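Local coordinates for protein ferritin (PDB 3VNX) that probably oxidises ferrous iron and stores the product inside a hollow shell assembled from 24 largely helical subunits, at residues Gln47-Tyr52 against His89-Met94; Glu135-Phe139 against Gln169-Val173; Tyr179-Leu183 against Leu195-Leu199. All blocks are in the same frame, centred on the assembly; numbering follows the deposited sequence.

Interaction 1 of 3, residues Gln47-Tyr52 against His89-Met94; sequences QINIEY and HAHMLM
Antiparallel helices can approach very closely where a small residue sits at their crossing, and this pair shows it. Q47-Y52 and H89-M94 are both helical throughout, running at 163° to each other with their axes 8.4 Å apart. The register is set by I48 opposite A90, whose CA atoms lie 4.7 Å apart, and the contact buries 376 Å². Q47 (t, p) lays its CG 3.7 Å from L93 CD1, while its NE2 donates a hydrogen bond of 2.8 Å to E51 OE1 one turn later. I48 (m, t) supplies the largest surface of its segment: its CG1 comes to 3.3 Å from L93 CB, and its CD1 to 3.5 Å from M94 CG. E51 directs its CB toward A90, meeting A90 CB at 3.9 Å, and its m, m side chain brings OE2 to 3.6 Å from H89 CB, at the edge of the H89 ring. Y52 places CD2 3.7 Å from A90 CB and turns the edge of its ring to M94 SD. Packing therefore holds the two segments together, with hydrogen bonding between them absent. A calcium ion lies about 3 Å from the E51 side chain, and E86 is close by, an acidic grouping consistent with the ferroxidase centre of ferritins. On another flank, Y52 OH is hydrogen-bonded to H59 of a second subunit. N138 of helix 123-151 is hydrogen-bonded to both Q47 and E51, and L165 of helix 155-201 covers E51, H89 and L93; helices 38-66 and 73-99 are thus one half of a four-helix bundle.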
# COMPACT_ATOMS: atom_id res chain seq x y z
N GLN A 47 -43.07 31.99 -17.49
CA GLN A 47 -42.02 31.97 -16.48
C GLN A 47 -40.70 31.48 -17.09
O GLN A 47 -39.62 31.97 -16.76
CB GLN A 47 -42.47 31.12 -15.28
CG GLN A 47 -41.50 31.11 -14.09
CD GLN A 47 -41.20 32.50 -13.56
OE1 GLN A 47 -42.08 33.37 -13.52
NE2 GLN A 47 -39.97 32.71 -13.12
N ILE A 48 -40.77 30.55 -18.03
CA ILE A 48 -39.57 30.24 -18.81
C ILE A 48 -38.98 31.52 -19.39
O ILE A 48 -37.78 31.80 -19.22
CB ILE A 48 -39.85 29.22 -19.93
CG1 ILE A 48 -39.99 27.82 -19.34
CG2 ILE A 48 -38.72 29.23 -20.95
CD1 ILE A 48 -40.83 26.89 -20.17
N ASN A 49 -39.81 32.32 -20.06
CA ASN A 49 -39.32 33.53 -20.69
C ASN A 49 -38.74 34.52 -19.69
O ASN A 49 -37.81 35.26 -20.00
CB ASN A 49 -40.43 34.21 -21.52
CG ASN A 49 -39.96 35.52 -22.17
OD1 ASN A 49 -40.44 36.61 -21.81
ND2 ASN A 49 -39.02 35.43 -23.11
N ILE A 50 -39.30 34.53 -18.48
CA ILE A 50 -38.84 35.44 -17.43
C ILE A 50 -37.44 35.06 -16.94
O ILE A 50 -36.58 35.93 -16.72
CB ILE A 50 -39.85 35.48 -16.27
CG1 ILE A 50 -41.20 36.01 -16.79
CG2 ILE A 50 -39.33 36.34 -15.12
CD1 ILE A 50 -42.21 36.29 -15.72
N GLU A 51 -37.20 33.76 -16.77
CA GLU A 51 -35.90 33.27 -16.32
C GLU A 51 -34.91 33.49 -17.44
O GLU A 51 -33.79 33.99 -17.23
CB GLU A 51 -35.94 31.77 -15.96
CG GLU A 51 -36.95 31.37 -14.89
CD GLU A 51 -36.56 31.78 -13.45
OE1 GLU A 51 -37.42 31.64 -12.55
OE2 GLU A 51 -35.41 32.23 -13.21
N TYR A 52 -35.34 33.12 -18.64
CA TYR A 52 -34.49 33.31 -19.81
C TYR A 52 -34.09 34.78 -19.99
O TYR A 52 -32.93 35.06 -20.28
CB TYR A 52 -35.12 32.73 -21.08
CG TYR A 52 -34.22 31.73 -21.80
CD1 TYR A 52 -32.92 32.09 -22.17
CD2 TYR A 52 -34.67 30.45 -22.12
CE1 TYR A 52 -32.09 31.19 -22.83
CE2 TYR A 52 -33.85 29.53 -22.79
CZ TYR A 52 -32.55 29.91 -23.14
OH TYR A 52 -31.71 29.03 -23.81
N HIS A 89 -32.58 27.52 -14.70
CA HIS A 89 -33.94 27.62 -14.18
C HIS A 89 -34.95 27.52 -15.31
O HIS A 89 -35.95 26.79 -15.19
CB HIS A 89 -34.15 28.91 -13.39
CG HIS A 89 -33.42 28.94 -12.08
ND1 HIS A 89 -33.13 30.11 -11.42
CD2 HIS A 89 -32.93 27.94 -11.31
CE1 HIS A 89 -32.49 29.83 -10.30
NE2 HIS A 89 -32.35 28.52 -10.21
N ALA A 90 -34.69 28.23 -16.41
CA ALA A 90 -35.54 28.15 -17.60
C ALA A 90 -35.60 26.71 -18.14
O ALA A 90 -36.68 26.19 -18.45
CB ALA A 90 -35.05 29.11 -18.68
N HIS A 91 -34.43 26.08 -18.22
CA HIS A 91 -34.34 24.68 -18.66
C HIS A 91 -35.16 23.68 -17.82
O HIS A 91 -35.75 22.74 -18.36
CB HIS A 91 -32.87 24.24 -18.71
CG HIS A 91 -32.68 22.88 -19.32
ND1 HIS A 91 -32.79 22.65 -20.67
CD2 HIS A 91 -32.38 21.68 -18.75
CE1 HIS A 91 -32.58 21.36 -20.91
NE2 HIS A 91 -32.32 20.76 -19.76
N MET A 92 -35.18 23.88 -16.50
CA MET A 92 -35.94 23.01 -15.60
C MET A 92 -37.44 23.19 -15.84
O MET A 92 -38.24 22.24 -15.77
CB MET A 92 -35.59 23.30 -14.12
CG MET A 92 -34.14 23.01 -13.71
SD MET A 92 -33.46 24.07 -12.38
CE MET A 92 -34.28 23.43 -10.92
N LEU A 93 -37.83 24.43 -16.12
CA LEU A 93 -39.24 24.72 -16.39
C LEU A 93 -39.63 24.04 -17.69
O LEU A 93 -40.69 23.43 -17.78
CB LEU A 93 -39.50 26.22 -16.44
CG LEU A 93 -39.43 26.88 -15.06
CD1 LEU A 93 -39.24 28.38 -15.18
CD2 LEU A 93 -40.68 26.53 -14.25
N MET A 94 -38.76 24.13 -18.69
CA MET A 94 -39.02 23.50 -19.98
C MET A 94 -39.13 22.00 -19.80
O MET A 94 -40.01 21.34 -20.37
CB MET A 94 -37.91 23.86 -20.98
CG MET A 94 -37.78 25.37 -21.16
SD MET A 94 -36.26 25.92 -21.97
CE MET A 94 -36.43 25.12 -23.57

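Interaction 2 of 3, residues Glu135-Phe139 against Gln169-Val173; sequences EKLNF and QVDAV
A long polar side chain can serve a helix interface twice, through an apolar stem and a hydrogen-bonding tip. Q169, with 87 Å² covered, does so where the helical segments E135-F139 and Q169-V173 pack antiparallel, at 158° and with axes 9.4 Å apart. The register pairs E135 with V173 (CA to CA 5.8 Å) and F139 with Q169 (CA to CA 5.9 Å), and 347 Å² is buried in all. From a t chi1 and p chi2, the stem of Q169 sets CG 3.6 Å from F139 CA and 3.7 Å from F139 CB; its amide then reaches back, and Q169 NE2 donates a hydrogen bond of 2.7 Å to E135 OE1 with an N-H...O angle of 161°. E135 adopts m, m to present that oxygen, while its OE2 is hydrogen-bonded to Y58 of helix 38-66. F139, the next most covered residue, takes the t rotamer and swings its ring across the partner helix, bringing CZ to 4.0 Å from V170 CG2. V173 (t) completes the apolar side: its CG2 lies 3.8 Å from E135 O and 4.3 Å from F139 CB, and its CG1 4.1 Å from K136 CG. V34 of a third subunit packs on F139, so the outer flank of the pair is an intersubunit surface. Turned toward the bundle interior, by contrast, are E135 and Q169, together with N138, whose side chain lies about 3 Å from a calcium ion and is hydrogen-bonded to Q47 and E51. Such a Glu-Gln pair, joined to a tyrosine in the middle of a four-helix bundle, is consistent with the ferroxidase centre of eukaryotic ferritins.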
# COMPACT_ATOMS: atom_id res chain seq x y z
N GLU A 135 -34.53 40.03 -8.32
CA GLU A 135 -34.80 38.79 -7.62
C GLU A 135 -36.13 38.86 -6.86
O GLU A 135 -36.92 37.92 -6.89
CB GLU A 135 -33.65 38.44 -6.69
CG GLU A 135 -32.34 38.17 -7.41
CD GLU A 135 -32.44 36.96 -8.32
OE1 GLU A 135 -33.33 36.12 -8.07
OE2 GLU A 135 -31.65 36.85 -9.27
N LYS A 136 -36.37 39.99 -6.19
CA LYS A 136 -37.67 40.22 -5.53
C LYS A 136 -38.81 40.16 -6.55
O LYS A 136 -39.83 39.49 -6.32
CB LYS A 136 -37.69 41.56 -4.78
CG LYS A 136 -36.67 41.62 -3.63
CD LYS A 136 -36.51 43.03 -3.04
CE LYS A 136 -37.60 43.34 -2.03
NZ LYS A 136 -37.52 44.73 -1.47
N LEU A 137 -38.62 40.84 -7.68
CA LEU A 137 -39.58 40.79 -8.76
C LEU A 137 -39.85 39.32 -9.12
O LEU A 137 -41.01 38.90 -9.20
CB LEU A 137 -39.06 41.53 -9.99
CG LEU A 137 -40.11 42.15 -10.92
CD1 LEU A 137 -39.54 42.40 -12.31
CD2 LEU A 137 -41.38 41.32 -11.00
N ASN A 138 -38.79 38.55 -9.35
CA ASN A 138 -38.99 37.18 -9.77
C ASN A 138 -39.65 36.31 -8.69
O ASN A 138 -40.34 35.35 -9.00
CB ASN A 138 -37.71 36.52 -10.26
CG ASN A 138 -38.00 35.31 -11.12
OD1 ASN A 138 -39.08 35.21 -11.69
ND2 ASN A 138 -37.05 34.38 -11.21
N PHE A 139 -39.43 36.67 -7.43
CA PHE A 139 -40.09 35.99 -6.33
C PHE A 139 -41.61 36.15 -6.49
O PHE A 139 -42.38 35.19 -6.37
CB PHE A 139 -39.62 36.58 -5.01
CG PHE A 139 -40.20 35.91 -3.79
CD1 PHE A 139 -40.69 34.62 -3.85
CD2 PHE A 139 -40.23 36.59 -2.58
CE1 PHE A 139 -41.22 34.01 -2.72
CE2 PHE A 139 -40.74 35.99 -1.45
CZ PHE A 139 -41.25 34.69 -1.52
N GLN A 169 -35.88 30.70 -4.53
CA GLN A 169 -35.90 32.14 -4.76
C GLN A 169 -35.87 32.87 -3.42
O GLN A 169 -35.25 33.94 -3.30
CB GLN A 169 -37.12 32.54 -5.61
CG GLN A 169 -37.16 34.01 -5.99
CD GLN A 169 -35.96 34.45 -6.83
OE1 GLN A 169 -35.78 34.01 -7.96
NE2 GLN A 169 -35.15 35.34 -6.27
N VAL A 170 -36.48 32.27 -2.41
CA VAL A 170 -36.38 32.81 -1.06
C VAL A 170 -34.92 32.96 -0.62
O VAL A 170 -34.48 34.05 -0.24
CB VAL A 170 -37.15 31.93 -0.05
CG1 VAL A 170 -36.93 32.42 1.39
CG2 VAL A 170 -38.64 31.91 -0.39
N ASP A 171 -34.16 31.87 -0.70
CA ASP A 171 -32.73 31.93 -0.39
C ASP A 171 -32.03 32.98 -1.24
O ASP A 171 -31.25 33.79 -0.74
CB ASP A 171 -32.08 30.57 -0.65
CG ASP A 171 -32.69 29.45 0.17
OD1 ASP A 171 -33.05 29.71 1.34
OD2 ASP A 171 -32.81 28.31 -0.35
N ALA A 172 -32.30 32.96 -2.54
CA ALA A 172 -31.67 33.92 -3.44
C ALA A 172 -31.90 35.38 -2.99
O ALA A 172 -30.95 36.17 -2.93
CB ALA A 172 -32.12 33.70 -4.88
N VAL A 173 -33.16 35.72 -2.68
CA VAL A 173 -33.46 37.08 -2.25
C VAL A 173 -32.67 37.50 -1.01
O VAL A 173 -32.07 38.58 -0.99
CB VAL A 173 -34.95 37.31 -1.98
CG1 VAL A 173 -35.15 38.62 -1.21
CG2 VAL A 173 -35.74 37.30 -3.28

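Interaction 3 of 3, residues Tyr179-Leu183 against Leu195-Leu199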
# COMPACT_ATOMS: atom_id res chain seq x y z
N TYR A 179 -25.64 41.14 0.30
CA TYR A 179 -24.67 41.84 -0.56
C TYR A 179 -24.89 43.34 -0.58
O TYR A 179 -23.93 44.12 -0.52
CB TYR A 179 -24.77 41.36 -2.01
CG TYR A 179 -24.37 39.94 -2.23
CD1 TYR A 179 -23.26 39.39 -1.58
CD2 TYR A 179 -25.09 39.14 -3.10
CE1 TYR A 179 -22.89 38.08 -1.79
CE2 TYR A 179 -24.73 37.82 -3.33
CZ TYR A 179 -23.64 37.30 -2.67
OH TYR A 179 -23.30 35.99 -2.91
N VAL A 180 -26.16 43.72 -0.73
CA VAL A 180 -26.53 45.13 -0.75
C VAL A 180 -26.16 45.77 0.58
O VAL A 180 -25.53 46.83 0.62
CB VAL A 180 -28.04 45.32 -1.05
CG1 VAL A 180 -28.47 46.74 -0.75
CG2 VAL A 180 -28.35 44.96 -2.50
N SER A 181 -26.55 45.12 1.66
CA SER A 181 -26.22 45.59 2.99
C SER A 181 -24.70 45.77 3.13
O SER A 181 -24.23 46.76 3.70
CB SER A 181 -26.76 44.62 4.04
OG SER A 181 -26.20 44.90 5.31
N GLN A 182 -23.93 44.81 2.62
CA GLN A 182 -22.48 44.88 2.73
C GLN A 182 -21.88 46.05 1.94
O GLN A 182 -21.02 46.79 2.45
CB GLN A 182 -21.85 43.56 2.27
CG GLN A 182 -22.04 42.44 3.27
CD GLN A 182 -21.48 41.13 2.77
OE1 GLN A 182 -20.90 40.36 3.54
NE2 GLN A 182 -21.63 40.86 1.47
N LEU A 183 -22.33 46.23 0.70
CA LEU A 183 -21.80 47.30 -0.14
C LEU A 183 -22.10 48.66 0.49
O LEU A 183 -21.24 49.55 0.53
CB LEU A 183 -22.35 47.18 -1.56
CG LEU A 183 -21.63 46.10 -2.37
CD1 LEU A 183 -22.27 45.88 -3.74
CD2 LEU A 183 -20.17 46.47 -2.51
N LEU A 195 -15.15 43.23 -1.61
CA LEU A 195 -16.34 42.46 -1.96
C LEU A 195 -16.19 41.80 -3.32
O LEU A 195 -16.67 40.69 -3.54
CB LEU A 195 -17.59 43.33 -1.89
CG LEU A 195 -18.56 42.85 -0.82
CD1 LEU A 195 -19.36 44.01 -0.25
CD2 LEU A 195 -19.47 41.76 -1.37
N ASP A 196 -15.53 42.48 -4.25
CA ASP A 196 -15.23 41.88 -5.54
C ASP A 196 -14.35 40.64 -5.34
O ASP A 196 -14.51 39.64 -6.03
CB ASP A 196 -14.54 42.87 -6.48
CG ASP A 196 -14.13 42.21 -7.80
OD1 ASP A 196 -15.00 42.07 -8.68
OD2 ASP A 196 -12.95 41.82 -7.95
N GLN A 197 -13.42 40.71 -4.39
CA GLN A 197 -12.59 39.54 -4.10
C GLN A 197 -13.42 38.38 -3.56
O GLN A 197 -13.22 37.24 -3.94
CB GLN A 197 -11.48 39.87 -3.11
CG GLN A 197 -10.58 40.99 -3.57
CD GLN A 197 -9.13 40.59 -3.58
OE1 GLN A 197 -8.51 40.49 -4.65
NE2 GLN A 197 -8.57 40.34 -2.40
N GLU A 198 -14.34 38.70 -2.66
CA GLU A 198 -15.22 37.71 -2.06
C GLU A 198 -16.11 37.07 -3.15
O GLU A 198 -16.20 35.84 -3.26
CB GLU A 198 -16.08 38.38 -0.97
CG GLU A 198 -16.64 37.43 0.10
CD GLU A 198 -17.85 38.00 0.85
OE1 GLU A 198 -18.91 37.33 0.84
OE2 GLU A 198 -17.76 39.10 1.46
N LEU A 199 -16.76 37.91 -3.94
CA LEU A 199 -17.64 37.47 -5.02
C LEU A 199 -16.93 36.54 -6.01
O LEU A 199 -17.56 35.74 -6.71
CB LEU A 199 -18.18 38.69 -5.76
CG LEU A 199 -19.64 39.05 -5.47
CD1 LEU A 199 -19.96 38.93 -4.00
CD2 LEU A 199 -19.95 40.46 -5.97
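Segments Y179-L183 and L195-L199 are both helical and belong to one run of helix, 155-201, yet their directions differ by 154°: the chain turns back sharply within the eleven intervening residues. Their axes come no closer than 12.0 Å, and the nearest CA pair, L183 and L195, is separated by 7.5 Å. So wide a gap illustrates how large side chains can bridge segments whose backbones stand well apart. L195, with 86 Å² of its surface covered, is the chief filler. It points toward the other segment, its CD1 resting 3.4 Å from L183 CD2 and 3.6 Å from Q182 CB, and its CD2 4.5 Å from Y179 CD1. One turn on, L199 brings CD1 to 3.8 Å from Y179 CE1, so that the tyrosine ring spans the two leucines. Y179 OH is hydrogen-bonded to E175, and its ring meets that of F78 from helix 73-99. The contact is essentially apolar and buries 251 Å². At its margin Q182 OE1 and E198 OE2 stand 4.0 Å apart, too far to bond. The E198 carboxylate has its hydrogen bond with Y193 of a fourth subunit, while Q197 packs on E198 of a fifth. This is the ferritin arrangement in which a short C-terminal helix folds back across the end of the four-helix bundle and meets its copies, as around the fourfold channels of the ferritin shell.

In the fold
The three contacts follow one another along the chain without overlap. Interaction 1 joins helices 38-66 and 73-99, interaction 2 joins helices 123-151 and 155-201, and together these two antiparallel pairs make up the four-helix bundle. Their centres are 15 Å apart, but they touch through N138 OD1, 3.0 Å from Q47 NE2, and N138 ND2, 3.1 Å from E51 OE1, linking the two halves at the probable ferroxidase centre. Interaction 3 shares helix 155-201 with interaction 2, its centre 18 Å from that one and 27 Å from interaction 1. Residues of all three contacts touch the same third subunit, in interaction 3 through segment 179-183, so the bundle is also an assembly surface.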